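Local coordinates for SusD superfamily protein (Parabacteroides distasonis, PDB 3OTN), which probably binds carbohydrate or another nutrient at the bacterial outer membrane, at residues 32-37 with 43-48; 64-69 with 74-79; 80-85 with 130-135; 423-428 with 461-466. All blocks are in the same frame, centred on the assembly; numbering follows the deposited sequence. Where two conformers were deposited one is given.

Contact 1: 32-37 with 43-48; sequences VFNKMT and NTILLL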
# COMPACT_ATOMS: atom_id res chain seq x y z
N VAL A 32 -2.28 5.65 -9.53
CA VAL A 32 -1.13 4.71 -9.56
C VAL A 32 -1.15 3.67 -8.43
O VAL A 32 -0.61 2.56 -8.60
CB VAL A 32 0.24 5.46 -9.56
CG1 VAL A 32 0.56 6.02 -8.16
CG2 VAL A 32 1.34 4.55 -10.04
N PHE A 33 -1.77 3.99 -7.30
CA PHE A 33 -1.77 3.09 -6.13
C PHE A 33 -2.71 1.90 -6.34
O PHE A 33 -2.63 0.91 -5.59
CB PHE A 33 -2.10 3.84 -4.82
CG PHE A 33 -1.21 5.04 -4.58
CD1 PHE A 33 0.17 4.90 -4.59
CD2 PHE A 33 -1.75 6.30 -4.35
CE1 PHE A 33 1.02 6.01 -4.43
CE2 PHE A 33 -0.92 7.42 -4.18
CZ PHE A 33 0.46 7.26 -4.25
N ASN A 34 -3.61 2.00 -7.32
CA ASN A 34 -4.45 0.86 -7.75
C ASN A 34 -5.08 1.22 -9.06
O ASN A 34 -6.05 1.98 -9.12
CB ASN A 34 -5.52 0.54 -6.69
CG ASN A 34 -6.33 -0.70 -7.01
OD1 ASN A 34 -6.64 -0.97 -8.16
ND2 ASN A 34 -6.71 -1.44 -5.96
N LYS A 35 -4.48 0.73 -10.13
CA LYS A 35 -5.07 0.89 -11.43
C LYS A 35 -4.70 -0.27 -12.32
O LYS A 35 -3.64 -0.90 -12.17
CB LYS A 35 -4.63 2.21 -12.08
CG LYS A 35 -3.16 2.29 -12.50
CD LYS A 35 -2.89 3.54 -13.35
CE LYS A 35 -1.87 3.27 -14.44
NZ LYS A 35 -1.50 4.51 -15.22
N MSE A 36 -5.56 -0.48 -13.32
CA MSE A 36 -5.35 -1.53 -14.30
C MSE A 36 -4.28 -1.07 -15.29
O MSE A 36 -4.23 0.12 -15.67
CB MSE A 36 -6.62 -1.85 -15.04
CG MSE A 36 -7.77 -2.34 -14.16
SE MSE A 36 -7.47 -3.87 -12.99
CE MSE A 36 -6.97 -5.21 -14.38
N THR A 37 -3.44 -2.02 -15.68
CA THR A 37 -2.32 -1.77 -16.59
C THR A 37 -2.43 -2.71 -17.83
O THR A 37 -3.27 -3.60 -17.88
CB THR A 37 -0.94 -1.92 -15.84
OG1 THR A 37 -0.85 -3.22 -15.26
CG2 THR A 37 -0.78 -0.85 -14.75
N ASN A 43 -2.33 -4.99 -12.82
CA ASN A 43 -2.66 -3.84 -11.98
C ASN A 43 -1.42 -3.50 -11.23
O ASN A 43 -0.67 -4.42 -10.87
CB ASN A 43 -3.82 -4.21 -11.04
CG ASN A 43 -4.29 -3.02 -10.16
OD1 ASN A 43 -3.55 -2.51 -9.34
ND2 ASN A 43 -5.56 -2.60 -10.35
N THR A 44 -1.23 -2.20 -10.96
CA THR A 44 -0.06 -1.70 -10.25
C THR A 44 0.15 -2.37 -8.88
O THR A 44 1.31 -2.51 -8.43
CB THR A 44 -0.10 -0.16 -10.07
OG1 THR A 44 -1.41 0.21 -9.58
CG2 THR A 44 0.21 0.55 -11.38
N ILE A 45 -0.93 -2.79 -8.22
CA ILE A 45 -0.81 -3.44 -6.91
C ILE A 45 -0.03 -4.74 -6.93
O ILE A 45 0.52 -5.15 -5.91
CB ILE A 45 -2.16 -3.71 -6.20
CG1 ILE A 45 -3.00 -4.81 -6.89
CG2 ILE A 45 -2.94 -2.40 -5.99
CD1 ILE A 45 -4.29 -5.14 -6.10
N LEU A 46 0.04 -5.38 -8.10
CA LEU A 46 0.73 -6.65 -8.22
C LEU A 46 2.23 -6.55 -8.01
O LEU A 46 2.82 -7.53 -7.54
CB LEU A 46 0.42 -7.35 -9.55
CG LEU A 46 -1.01 -7.70 -9.89
CD1 LEU A 46 -1.11 -8.21 -11.30
CD2 LEU A 46 -1.64 -8.72 -8.90
N LEU A 47 2.84 -5.40 -8.36
CA LEU A 47 4.29 -5.21 -8.21
C LEU A 47 4.74 -5.46 -6.79
O LEU A 47 5.81 -6.05 -6.56
CB LEU A 47 4.73 -3.78 -8.62
CG LEU A 47 6.26 -3.49 -8.60
CD1 LEU A 47 7.03 -4.37 -9.61
CD2 LEU A 47 6.57 -2.01 -8.88
N LEU A 48 3.93 -4.99 -5.85
CA LEU A 48 4.23 -5.06 -4.42
C LEU A 48 3.78 -6.35 -3.75
O LEU A 48 4.05 -6.54 -2.58
CB LEU A 48 3.64 -3.85 -3.70
CG LEU A 48 4.00 -2.45 -4.25
CD1 LEU A 48 3.27 -1.39 -3.45
CD2 LEU A 48 5.49 -2.20 -4.25
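T44 and N43 bind the bent chain of 32-37 through four hydrogen bonds. The hydroxyl OG1 of T44 serves twice: it donates to the backbone O of V32 at 2.7 Å, reaching it from above the carbonyl plane, and accepts from the backbone N of K35 at 3.2 Å. With OG1 set between the backbone N and the carbonyl carbon (chi1 48°), CG2 is left to meet the CG2 methyl of T37 at 3.8 Å. The backbone N of T44 completes the grip, donating to K35 O at 3.0 Å. N43 divides its amide between two partners. Its ND2 donates to OD1 of N34 at 2.9 Å, the two amide planes standing 89° apart, while OD1 accepts on an in-plane lone pair from the backbone N of I45 in a nearly straight bond of 2.9 Å. The other half of the N34 amide, ND2, is satisfied by S264, and the ammonium of K35 by D85. The selenium of M36, a selenomethionine, lies beside ND2 of N43. M36 and N43 form an antiparallel non-hydrogen-bonded pair in a two-stranded hairpin, and the N43 bond to I45 N is that of an Asx turn.

Contact 2: 64-69 with 74-79; sequences YKDFQD and DRSLYI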
# COMPACT_ATOMS: atom_id res chain seq x y z
N TYR A 64 3.59 -12.79 -13.71
CA TYR A 64 4.05 -13.36 -12.44
C TYR A 64 5.31 -14.16 -12.67
O TYR A 64 6.20 -14.11 -11.82
CB TYR A 64 3.01 -14.24 -11.71
CG TYR A 64 3.59 -14.88 -10.44
CD1 TYR A 64 4.20 -14.10 -9.46
CD2 TYR A 64 3.59 -16.26 -10.26
CE1 TYR A 64 4.76 -14.67 -8.32
CE2 TYR A 64 4.12 -16.83 -9.11
CZ TYR A 64 4.72 -16.04 -8.16
OH TYR A 64 5.28 -16.62 -7.05
N LYS A 65 5.42 -14.86 -13.82
CA LYS A 65 6.58 -15.70 -14.13
C LYS A 65 7.95 -15.05 -13.91
O LYS A 65 8.81 -15.68 -13.32
CB LYS A 65 6.54 -16.25 -15.58
N ASP A 66 8.15 -13.82 -14.41
CA ASP A 66 9.43 -13.09 -14.19
C ASP A 66 9.79 -13.03 -12.67
O ASP A 66 10.93 -13.23 -12.27
CB ASP A 66 9.35 -11.63 -14.67
CG ASP A 66 9.63 -11.44 -16.14
OD1 ASP A 66 9.65 -12.40 -16.92
OD2 ASP A 66 9.79 -10.25 -16.51
N PHE A 67 8.78 -12.74 -11.86
CA PHE A 67 8.92 -12.56 -10.42
C PHE A 67 9.17 -13.93 -9.76
O PHE A 67 10.10 -14.06 -8.97
CB PHE A 67 7.70 -11.86 -9.82
CG PHE A 67 7.42 -10.50 -10.45
CD1 PHE A 67 6.69 -10.41 -11.60
CD2 PHE A 67 7.96 -9.34 -9.91
CE1 PHE A 67 6.45 -9.20 -12.23
CE2 PHE A 67 7.74 -8.10 -10.54
CZ PHE A 67 6.96 -8.05 -11.69
N GLN A 68 8.37 -14.94 -10.11
CA GLN A 68 8.64 -16.32 -9.61
C GLN A 68 10.01 -16.87 -9.96
O GLN A 68 10.62 -17.60 -9.16
CB GLN A 68 7.58 -17.31 -10.14
CG GLN A 68 7.57 -18.63 -9.39
CD GLN A 68 6.38 -19.49 -9.78
OE1 GLN A 68 6.12 -19.69 -10.95
NE2 GLN A 68 5.67 -20.01 -8.77
N ASP A 69 10.49 -16.55 -11.15
CA ASP A 69 11.75 -17.10 -11.64
C ASP A 69 12.97 -16.30 -11.22
O ASP A 69 14.10 -16.69 -11.55
CB ASP A 69 11.71 -17.21 -13.17
CG ASP A 69 10.74 -18.28 -13.65
OD1 ASP A 69 10.31 -19.13 -12.84
OD2 ASP A 69 10.41 -18.26 -14.85
N ASP A 74 14.53 -4.84 -16.65
CA ASP A 74 14.08 -3.49 -16.98
C ASP A 74 12.88 -3.48 -17.95
O ASP A 74 12.29 -2.44 -18.15
CB ASP A 74 15.25 -2.64 -17.53
CG ASP A 74 15.93 -3.26 -18.71
OD1 ASP A 74 15.42 -4.27 -19.27
OD2 ASP A 74 17.02 -2.74 -19.06
N ARG A 75 12.55 -4.62 -18.54
CA ARG A 75 11.34 -4.79 -19.36
C ARG A 75 10.14 -5.39 -18.59
O ARG A 75 9.07 -5.56 -19.18
CB ARG A 75 11.64 -5.70 -20.55
CG ARG A 75 12.49 -5.07 -21.59
CD ARG A 75 12.87 -6.10 -22.64
NE ARG A 75 13.74 -5.50 -23.63
CZ ARG A 75 13.35 -4.73 -24.64
NH1 ARG A 75 12.05 -4.47 -24.85
NH2 ARG A 75 14.25 -4.26 -25.48
N SER A 76 10.28 -5.72 -17.32
CA SER A 76 9.13 -6.28 -16.56
C SER A 76 7.94 -5.32 -16.48
O SER A 76 8.06 -4.11 -16.62
CB SER A 76 9.57 -6.75 -15.18
OG SER A 76 10.45 -7.89 -15.33
N LEU A 77 6.76 -5.88 -16.28
CA LEU A 77 5.56 -5.11 -16.11
C LEU A 77 5.54 -4.27 -14.84
O LEU A 77 6.36 -4.46 -13.91
CB LEU A 77 4.34 -6.05 -16.15
CG LEU A 77 4.10 -6.83 -17.44
CD1 LEU A 77 2.90 -7.74 -17.29
CD2 LEU A 77 3.92 -5.88 -18.63
N TYR A 78 4.59 -3.33 -14.80
CA TYR A 78 4.27 -2.47 -13.65
C TYR A 78 5.23 -1.34 -13.37
O TYR A 78 4.79 -0.26 -13.00
CB TYR A 78 4.02 -3.30 -12.36
CG TYR A 78 3.29 -4.58 -12.64
CD1 TYR A 78 2.06 -4.55 -13.25
CD2 TYR A 78 3.87 -5.83 -12.36
CE1 TYR A 78 1.39 -5.71 -13.58
CE2 TYR A 78 3.17 -7.04 -12.68
CZ TYR A 78 1.92 -6.95 -13.29
OH TYR A 78 1.18 -8.07 -13.65
N ILE A 79 6.53 -1.60 -13.46
CA ILE A 79 7.53 -0.62 -13.10
C ILE A 79 7.39 0.69 -13.94
O ILE A 79 7.59 1.77 -13.42
CB ILE A 79 8.99 -1.18 -13.13
CG1 ILE A 79 9.38 -1.67 -14.53
CG2 ILE A 79 9.18 -2.29 -12.04
CD1 ILE A 79 10.77 -2.23 -14.62
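Helix 64-68 meets here the loop that connects it to helix 79-100, joined by one polar and one aromatic contact. D66 and S76 make the polar one: OG of S76 donates to OD2 of D66 at 2.7 Å, using the anti lone pair of that oxygen, the one turned away from OD1. OG of S76 also accepts from the backbone N of S73, so the serine hydroxyl is held from both its donor and its acceptor side. An alanine in place of D66 would probably leave the S76 hydroxyl without its acceptor and this end of the loop less firmly tied to the helix. One helical position on, F67 has CG anti to the carbonyl carbon (chi1 -58°), which places its ring toward Y78, with CZ at the rim of that ring, 3.9 Å from CD2 of Y78. The two rings cross obliquely, and CE1 of F67 runs 4.0 Å from CE2 of Y78. CB of L77 lies over the centre of one face of the Y78 ring, and the Y78 hydroxyl is hydrogen-bonded to the backbone O of S62. The contact is that of a short helix packed against the loop that runs into the N-cap, Y78, of helix 79-100.

Contact 3: 80-85 with 130-135; sequences EDWWQD and VRIFGD. With ACT (acetate ion), chain E.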
# COMPACT_ATOMS: atom_id res chain seq x y z
N GLU A 80 7.03 0.59 -15.22
CA GLU A 80 6.82 1.78 -16.05
C GLU A 80 5.69 2.65 -15.52
O GLU A 80 5.80 3.87 -15.48
CB GLU A 80 6.49 1.41 -17.51
CG GLU A 80 7.70 1.13 -18.31
CD GLU A 80 7.38 0.59 -19.69
OE1 GLU A 80 6.85 -0.54 -19.79
OE2 GLU A 80 7.73 1.29 -20.65
N ASP A 81 4.59 1.99 -15.14
CA ASP A 81 3.38 2.69 -14.68
C ASP A 81 3.68 3.42 -13.37
O ASP A 81 3.28 4.57 -13.18
CB ASP A 81 2.23 1.69 -14.47
CG ASP A 81 1.99 0.84 -15.72
OD1 ASP A 81 1.23 1.29 -16.58
OD2 ASP A 81 2.63 -0.23 -15.87
N TRP A 82 4.39 2.74 -12.48
CA TRP A 82 4.74 3.30 -11.20
C TRP A 82 5.65 4.50 -11.37
O TRP A 82 5.40 5.53 -10.75
CB TRP A 82 5.38 2.29 -10.26
CG TRP A 82 4.43 1.43 -9.51
CD1 TRP A 82 4.05 0.16 -9.82
CD2 TRP A 82 3.78 1.76 -8.30
NE1 TRP A 82 3.18 -0.33 -8.88
CE2 TRP A 82 2.99 0.64 -7.93
CE3 TRP A 82 3.76 2.88 -7.49
CZ2 TRP A 82 2.22 0.62 -6.76
CZ3 TRP A 82 2.97 2.87 -6.33
CH2 TRP A 82 2.23 1.73 -5.97
N TRP A 83 6.68 4.39 -12.21
CA TRP A 83 7.60 5.51 -12.44
C TRP A 83 6.92 6.71 -13.10
O TRP A 83 7.01 7.81 -12.62
CB TRP A 83 8.77 5.05 -13.31
CG TRP A 83 9.84 6.06 -13.50
CD1 TRP A 83 9.88 7.06 -14.43
CD2 TRP A 83 11.05 6.14 -12.78
NE1 TRP A 83 11.05 7.78 -14.32
CE2 TRP A 83 11.79 7.24 -13.30
CE3 TRP A 83 11.59 5.41 -11.71
CZ2 TRP A 83 13.04 7.61 -12.80
CZ3 TRP A 83 12.85 5.78 -11.20
CH2 TRP A 83 13.56 6.86 -11.76
N GLN A 84 6.27 6.48 -14.21
CA GLN A 84 5.66 7.57 -14.99
C GLN A 84 4.55 8.28 -14.21
O GLN A 84 4.50 9.52 -14.22
CB GLN A 84 5.11 7.04 -16.32
CG GLN A 84 6.17 6.54 -17.25
CD GLN A 84 5.62 5.92 -18.54
OE1 GLN A 84 4.41 5.91 -18.78
NE2 GLN A 84 6.52 5.43 -19.38
N ASP A 85 3.71 7.52 -13.51
CA ASP A 85 2.57 8.17 -12.83
C ASP A 85 2.98 8.86 -11.56
O ASP A 85 2.42 9.90 -11.28
CB ASP A 85 1.46 7.19 -12.45
CG ASP A 85 0.69 6.68 -13.66
OD1 ASP A 85 0.90 7.13 -14.81
OD2 ASP A 85 -0.12 5.77 -13.42
N VAL A 130 11.08 6.03 -3.80
CA VAL A 130 12.37 5.66 -3.18
C VAL A 130 12.37 4.24 -2.66
O VAL A 130 13.41 3.58 -2.71
CB VAL A 130 12.87 6.64 -2.04
CG1 VAL A 130 13.22 8.03 -2.61
CG2 VAL A 130 11.89 6.73 -0.89
N ARG A 131 11.22 3.76 -2.17
CA ARG A 131 11.12 2.39 -1.63
C ARG A 131 11.17 1.32 -2.72
O ARG A 131 11.75 0.27 -2.52
CB ARG A 131 9.85 2.22 -0.80
CG ARG A 131 9.96 2.92 0.56
CD ARG A 131 8.77 2.67 1.43
NE ARG A 131 7.56 3.25 0.84
CZ ARG A 131 6.34 3.02 1.29
NH1 ARG A 131 6.13 2.24 2.35
NH2 ARG A 131 5.32 3.60 0.68
N ILE A 132 10.58 1.64 -3.87
CA ILE A 132 10.49 0.75 -5.02
C ILE A 132 11.79 0.71 -5.81
O ILE A 132 12.28 -0.37 -6.12
CB ILE A 132 9.29 1.15 -5.97
CG1 ILE A 132 7.97 0.93 -5.23
CG2 ILE A 132 9.28 0.33 -7.30
CD1 ILE A 132 6.71 1.52 -5.93
N PHE A 133 12.34 1.90 -6.12
CA PHE A 133 13.46 2.06 -7.04
C PHE A 133 14.75 2.53 -6.45
O PHE A 133 15.76 2.52 -7.16
CB PHE A 133 13.07 3.09 -8.13
CG PHE A 133 11.86 2.71 -8.93
CD1 PHE A 133 11.94 1.73 -9.91
CD2 PHE A 133 10.66 3.37 -8.75
CE1 PHE A 133 10.83 1.37 -10.66
CE2 PHE A 133 9.54 3.04 -9.50
CZ PHE A 133 9.62 2.04 -10.46
N GLY A 134 14.75 3.00 -5.20
CA GLY A 134 15.97 3.45 -4.56
C GLY A 134 16.25 4.89 -4.96
O GLY A 134 15.37 5.73 -4.84
N ASP A 135 17.47 5.18 -5.39
CA ASP A 135 17.84 6.52 -5.83
C ASP A 135 16.93 6.93 -7.00
O ASP A 135 16.72 6.14 -7.89
CB ASP A 135 19.30 6.54 -6.31
CG ASP A 135 20.32 6.36 -5.19
OD1 ASP A 135 19.97 6.17 -4.02
OD2 ASP A 135 21.53 6.39 -5.52
C ACT E . 11.89 11.27 -14.42
O ACT E . 12.57 10.28 -14.81
OXT ACT E . 10.94 11.73 -15.13
CH3 ACT E . 12.21 11.89 -13.12
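An aromatic helix-helix interface joins the first turns of helix 79-100 to the last turn of helix 108-133, with W82 and W83 on one side and I132 and F133 on the other. W83 points the CE3 edge of its six-membered ring at the face of F133 in a T-shaped pair, centroids 5.1 Å apart and planes at 82°. CE3 stands over the centre of the phenyl face; the opposite face is covered by CG2 of I132, so the F133 ring is sandwiched between an indole edge and a methyl. The indole of W83 reaches this place with CG anti to the backbone N (chi1 -174°), which lays it alongside the phenyl face. Both helices belong to the helical part of the SusD fold, whose sequence family falls in the TPR clan. W82 offers a ring face instead: CD1 of I132 lies over its six-membered ring in a CH-pi contact, 3.9 Å from the centroid. NE1 of W82 is taken up by T44. At the far edge of W83, NE1 donates to O of an acetate at 3.0 Å, a bent bond to an ion probably from the crystallisation liquor. A leucine in place of W83 would probably open a gap against the F133 face and leave the acetate without this donor.

Contact 4: 423-428 with 461-466; sequences KMWFDM and LLFPIP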
# COMPACT_ATOMS: atom_id res chain seq x y z
N LYS A 423 1.60 -3.79 1.88
CA LYS A 423 2.46 -3.38 3.03
C LYS A 423 3.62 -4.31 3.30
O LYS A 423 4.68 -3.87 3.78
CB LYS A 423 1.62 -3.33 4.33
CG LYS A 423 0.44 -2.40 4.31
CD LYS A 423 0.85 -0.96 4.12
CE LYS A 423 -0.38 -0.06 3.94
NZ LYS A 423 0.02 1.31 4.22
N MSE A 424 3.40 -5.60 3.04
CA MSE A 424 4.32 -6.66 3.39
C MSE A 424 5.69 -6.50 2.67
O MSE A 424 6.75 -6.69 3.29
CB MSE A 424 3.66 -8.01 3.07
CG MSE A 424 4.45 -9.22 3.43
SE MSE A 424 3.56 -10.84 2.80
CE MSE A 424 2.09 -10.89 4.11
N TRP A 425 5.66 -6.20 1.37
CA TRP A 425 6.91 -6.09 0.60
C TRP A 425 7.78 -4.96 1.21
O TRP A 425 8.96 -5.16 1.48
CB TRP A 425 6.67 -5.85 -0.88
CG TRP A 425 7.95 -5.80 -1.68
CD1 TRP A 425 8.44 -4.73 -2.33
CD2 TRP A 425 8.93 -6.83 -1.82
NE1 TRP A 425 9.64 -5.03 -2.92
CE2 TRP A 425 9.96 -6.32 -2.62
CE3 TRP A 425 9.02 -8.14 -1.36
CZ2 TRP A 425 11.08 -7.07 -2.97
CZ3 TRP A 425 10.12 -8.88 -1.68
CH2 TRP A 425 11.14 -8.35 -2.49
N PHE A 426 7.17 -3.82 1.46
CA PHE A 426 7.86 -2.70 2.13
C PHE A 426 8.39 -3.06 3.54
O PHE A 426 9.51 -2.69 3.89
CB PHE A 426 6.95 -1.47 2.20
CG PHE A 426 6.63 -0.84 0.85
CD1 PHE A 426 7.58 -0.77 -0.16
CD2 PHE A 426 5.37 -0.32 0.62
CE1 PHE A 426 7.27 -0.16 -1.39
CE2 PHE A 426 5.05 0.28 -0.59
CZ PHE A 426 6.00 0.36 -1.60
N ASP A 427 7.61 -3.81 4.32
CA ASP A 427 8.13 -4.35 5.61
C ASP A 427 9.41 -5.22 5.43
O ASP A 427 10.41 -5.07 6.15
CB ASP A 427 7.08 -5.21 6.32
CG ASP A 427 5.93 -4.43 6.88
OD1 ASP A 427 5.91 -3.17 6.86
OD2 ASP A 427 5.02 -5.11 7.40
N MSE A 428 9.37 -6.10 4.45
CA MSE A 428 10.50 -6.95 4.14
C MSE A 428 11.75 -6.14 3.78
O MSE A 428 12.85 -6.47 4.20
CB MSE A 428 10.15 -7.96 3.04
CG MSE A 428 9.10 -9.00 3.44
SE MSE A 428 8.60 -10.09 1.91
CE MSE A 428 7.45 -11.45 2.73
N LEU A 461 16.40 -6.49 -3.51
CA LEU A 461 16.08 -5.36 -2.61
C LEU A 461 15.43 -4.15 -3.31
O LEU A 461 14.77 -3.33 -2.65
CB LEU A 461 17.33 -4.89 -1.87
CG LEU A 461 17.95 -5.86 -0.85
CD1 LEU A 461 19.33 -5.35 -0.40
CD2 LEU A 461 17.03 -6.09 0.32
N LEU A 462 15.64 -4.01 -4.62
CA LEU A 462 15.04 -2.94 -5.41
C LEU A 462 14.51 -3.48 -6.73
O LEU A 462 14.91 -4.55 -7.16
CB LEU A 462 16.08 -1.84 -5.70
CG LEU A 462 16.60 -1.06 -4.49
CD1 LEU A 462 17.78 -0.16 -4.88
CD2 LEU A 462 15.49 -0.24 -3.83
N PHE A 463 13.59 -2.73 -7.33
CA PHE A 463 13.11 -3.01 -8.67
C PHE A 463 13.92 -2.19 -9.65
O PHE A 463 14.50 -1.17 -9.29
CB PHE A 463 11.61 -2.73 -8.81
CG PHE A 463 10.75 -3.77 -8.15
CD1 PHE A 463 10.68 -5.06 -8.68
CD2 PHE A 463 10.03 -3.48 -7.02
CE1 PHE A 463 9.92 -6.03 -8.07
CE2 PHE A 463 9.25 -4.48 -6.42
CZ PHE A 463 9.20 -5.72 -6.94
N PRO A 464 13.96 -2.64 -10.92
CA PRO A 464 14.77 -1.93 -11.90
C PRO A 464 14.15 -0.62 -12.33
O PRO A 464 12.90 -0.46 -12.32
CB PRO A 464 14.79 -2.89 -13.12
CG PRO A 464 13.99 -4.04 -12.77
CD PRO A 464 13.27 -3.80 -11.50
N ILE A 465 14.99 0.29 -12.77
CA ILE A 465 14.54 1.49 -13.45
C ILE A 465 14.07 0.97 -14.81
O ILE A 465 14.77 0.19 -15.41
CB ILE A 465 15.66 2.52 -13.63
CG1 ILE A 465 16.38 2.82 -12.30
CG2 ILE A 465 15.11 3.79 -14.27
CD1 ILE A 465 15.46 3.16 -11.11
N PRO A 466 12.87 1.37 -15.27
CA PRO A 466 12.35 0.89 -16.57
C PRO A 466 13.22 1.21 -17.76
O PRO A 466 13.74 2.32 -17.86
CB PRO A 466 11.04 1.67 -16.73
CG PRO A 466 10.62 2.02 -15.42
CD PRO A 466 11.87 2.20 -14.58
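W425 swings its indole out from helix 424-431 with CG anti to the backbone N (chi1 -177°), while F463, whose CG lies anti to the carbonyl carbon (chi1 -74°), brings the end of its ring to the indole. The contact narrows to one corner of each ring: NE1 of W425 comes within 3.6 Å of CE2 of F463, and CZ of F463 is 4.1 Å from the same nitrogen. The five-membered ring and the phenyl are inclined at 41°, centroids 5.5 Å apart, so the pair is an oblique meeting of rings. Around it, W425 also packs on M51, and F463 on I79 and I132, which places the two buried rings where helix 424-431, the loop before helix 467-472 and the early helices 79-100 and 108-133 converge. The loop is held by its backbone as well, O of F463 accepting from ND2 of N479. Across these two segments the contact is made by ring atoms alone, with a polar N-H corner beside an aromatic carbon, implying that close packing and shape, more than directed bonding between the side chains, join helix and loop here.

The four contacts form one continuous core, with neighbouring centres about 10 to 14 Å apart. Contact 1 ties to contact 3 through the salt bridge of K35 NZ with D85 OD2 at 2.6 Å and a probable hydrogen bond from W82 NE1 to T44 O at 2.9 Å. Y78 of contact 2 packs against L46 of contact 1, its OH 3.3 Å from CD1 of L46. Contacts 3 and 4, the nearest pair by centres, share a probable backbone bond, F463 N to I132 O, at 3.0 Å. F463 also meets contact 2, where its CE1 lies 3.9 Å from CE2 of F67, and contact 1, where its CZ lies 3.4 Å from O of L47, so the 461-466 loop links sequence regions far apart.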